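Local coordinates for protein glutathione S-transferase 1 (Ascaris suum, PDB 4Q5F) that conjugates reduced glutathione to a wide range of hydrophobic electrophiles and can also act as a glutathione peroxidase, at residues F34-V39 / L203-K208. Residues are numbered along the deposited sequence; the frame is centred on the assembly and turned at random.
Sequences FHQAGV and LPNIKK
Asn205 meets the last turn of helix 27-37 through a single hydrogen bond: its ND2 donates a hydrogen bond to Gln36 O at 2.8 Å. The bond is bent, with an N-H...O angle of 144°, and the donor sits 35° off the plane of the carbonyl it reaches. CG of Asn205, anti to its own carbonyl carbon and beside the backbone N, is set on the side of helix 27-37, and the amide nitrogen then meets Gln36 O. A carbonyl in the final turn has few helix partners left, and the amide supplies one from a helix more than 160 residues further along the chain.

Around this bond the contact is a matter of van der Waals fit. Asn205 CB presses on the carbonyl oxygen of His35, 3.2 Å away. The nearest CA atoms across the contact are those of Gln36 and Asn205, 5.2 Å apart. Gln36 starts out pointing away from helix 204-212, but its chain bends at chi2 (57°) and the carboxamide comes back across Ile206. There OE1 lies 3.5 Å from Ile206 CG1, while CB of the same glutamine rests 3.9 Å from Ile206 CD1. Leu203, at the N-cap position, reaches the same OE1 more loosely with CD1. Leu170 of helix 167-182 touches both Gln36 and Ile206, and the ring of His35 stacks on Trp209.

Just past the bonded carbonyl, helix 27-37 ends in a Schellman motif: Val39 N bonds to Phe34 O, Gly38 N makes a weak bond to His35 O, and Gly38, with positive phi, is the C' residue. This small surface contact thus joins the end of the first helix of the thioredoxin-like domain to the start of the last helix of the all-helical domain, part of the interdomain interface of the glutathione transferase fold, away from the glutathione site.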
loop_
_atom_site.group_PDB
_atom_site.type_symbol
_atom_site.label_atom_id
_atom_site.label_comp_id
_atom_site.label_asym_id
_atom_site.label_seq_id
_atom_site.Cartn_x
_atom_site.Cartn_y
_atom_site.Cartn_z
ATOM N N PHE B 34 -6.588 -9.311 -15.616
ATOM C CA PHE B 34 -6.328 -10.180 -16.760
ATOM C C PHE B 34 -7.516 -10.181 -17.715
ATOM O O PHE B 34 -7.361 -9.962 -18.917
ATOM C CB PHE B 34 -6.066 -11.620 -16.316
ATOM C CG PHE B 34 -4.695 -11.849 -15.755
ATOM C CD1 PHE B 34 -3.567 -11.621 -16.527
ATOM C CD2 PHE B 34 -4.534 -12.326 -14.466
ATOM C CE1 PHE B 34 -2.304 -11.842 -16.014
ATOM C CE2 PHE B 34 -3.275 -12.552 -13.947
ATOM C CZ PHE B 34 -2.157 -12.309 -14.722
ATOM N N HIS B 35 -8.702 -10.431 -17.172
ATOM C CA HIS B 35 -9.895 -10.596 -17.992
ATOM C C HIS B 35 -10.268 -9.319 -18.733
ATOM O O HIS B 35 -10.740 -9.374 -19.866
ATOM C CB HIS B 35 -11.062 -11.097 -17.143
ATOM C CG HIS B 35 -11.020 -12.570 -16.888
ATOM N ND1 HIS B 35 -10.568 -13.111 -15.702
ATOM C CD2 HIS B 35 -11.352 -13.618 -17.675
ATOM C CE1 HIS B 35 -10.635 -14.427 -15.768
ATOM N NE2 HIS B 35 -11.108 -14.763 -16.954
ATOM N N GLN B 36 -10.052 -8.170 -18.101
ATOM C CA GLN B 36 -10.308 -6.897 -18.761
ATOM C C GLN B 36 -9.422 -6.776 -19.992
ATOM O O GLN B 36 -9.886 -6.440 -21.081
ATOM C CB GLN B 36 -10.033 -5.725 -17.816
ATOM C CG GLN B 36 -10.112 -4.351 -18.478
ATOM C CD GLN B 36 -11.447 -4.094 -19.146
ATOM O OE1 GLN B 36 -12.438 -4.768 -18.865
ATOM N NE2 GLN B 36 -11.482 -3.114 -20.038
ATOM N N ALA B 37 -8.139 -7.062 -19.804
ATOM C CA ALA B 37 -7.150 -6.937 -20.863
ATOM C C ALA B 37 -7.254 -8.075 -21.879
ATOM O O ALA B 37 -6.667 -8.007 -22.958
ATOM C CB ALA B 37 -5.762 -6.899 -20.258
ATOM N N GLY B 38 -7.999 -9.119 -21.531
ATOM C CA GLY B 38 -8.151 -10.268 -22.403
ATOM C C GLY B 38 -6.860 -11.057 -22.519
ATOM O O GLY B 38 -6.594 -11.686 -23.542
ATOM N N VAL B 39 -6.051 -11.014 -21.463
ATOM C CA VAL B 39 -4.781 -11.732 -21.425
ATOM C C VAL B 39 -4.960 -13.053 -20.687
ATOM O O VAL B 39 -5.463 -13.087 -19.565
ATOM C CB VAL B 39 -3.683 -10.887 -20.737
ATOM C CG1 VAL B 39 -2.369 -11.677 -20.615
ATOM C CG2 VAL B 39 -3.488 -9.568 -21.491
ATOM N N LEU B 203 -18.802 -3.388 -17.947
ATOM C CA LEU B 203 -17.804 -3.530 -19.003
ATOM C C LEU B 203 -17.853 -4.970 -19.517
ATOM O O LEU B 203 -17.876 -5.902 -18.714
ATOM C CB LEU B 203 -16.405 -3.201 -18.481
ATOM C CG LEU B 203 -16.101 -1.725 -18.206
ATOM C CD1 LEU B 203 -14.793 -1.582 -17.442
ATOM C CD2 LEU B 203 -16.043 -0.935 -19.507
ATOM N N PRO B 204 -17.870 -5.157 -20.852
ATOM C CA PRO B 204 -18.096 -6.480 -21.455
ATOM C C PRO B 204 -17.246 -7.617 -20.884
ATOM O O PRO B 204 -17.792 -8.671 -20.555
ATOM C CB PRO B 204 -17.746 -6.253 -22.928
ATOM C CG PRO B 204 -18.049 -4.826 -23.158
ATOM C CD PRO B 204 -17.688 -4.119 -21.886
ATOM N N ASN B 205 -15.936 -7.414 -20.772
ATOM C CA ASN B 205 -15.048 -8.469 -20.288
ATOM C C ASN B 205 -15.247 -8.750 -18.802
ATOM O O ASN B 205 -15.158 -9.896 -18.360
ATOM C CB ASN B 205 -13.588 -8.113 -20.559
ATOM C CG ASN B 205 -13.241 -8.140 -22.035
ATOM O OD1 ASN B 205 -13.897 -8.820 -22.825
ATOM N ND2 ASN B 205 -12.201 -7.406 -22.415
ATOM N N ILE B 206 -15.509 -7.698 -18.033
ATOM C CA ILE B 206 -15.783 -7.843 -16.611
ATOM C C ILE B 206 -17.143 -8.498 -16.423
ATOM O O ILE B 206 -17.300 -9.406 -15.607
ATOM C CB ILE B 206 -15.780 -6.476 -15.897
ATOM C CG1 ILE B 206 -14.443 -5.763 -16.116
ATOM C CG2 ILE B 206 -16.066 -6.640 -14.405
ATOM C CD1 ILE B 206 -13.226 -6.561 -15.677
ATOM N N LYS B 207 -18.122 -8.024 -17.184
ATOM C CA LYS B 207 -19.476 -8.553 -17.122
ATOM C C LYS B 207 -19.465 -10.046 -17.418
ATOM O O LYS B 207 -20.161 -10.826 -16.769
ATOM C CB LYS B 207 -20.367 -7.829 -18.130
ATOM C CG LYS B 207 -21.847 -8.095 -17.944
ATOM C CD LYS B 207 -22.673 -7.318 -18.955
ATOM N N LYS B 208 -18.665 -10.433 -18.405
ATOM C CA LYS B 208 -18.521 -11.833 -18.766
ATOM C C LYS B 208 -17.902 -12.612 -17.612
ATOM O O LYS B 208 -18.447 -13.625 -17.176
ATOM C CB LYS B 208 -17.652 -11.974 -20.018
#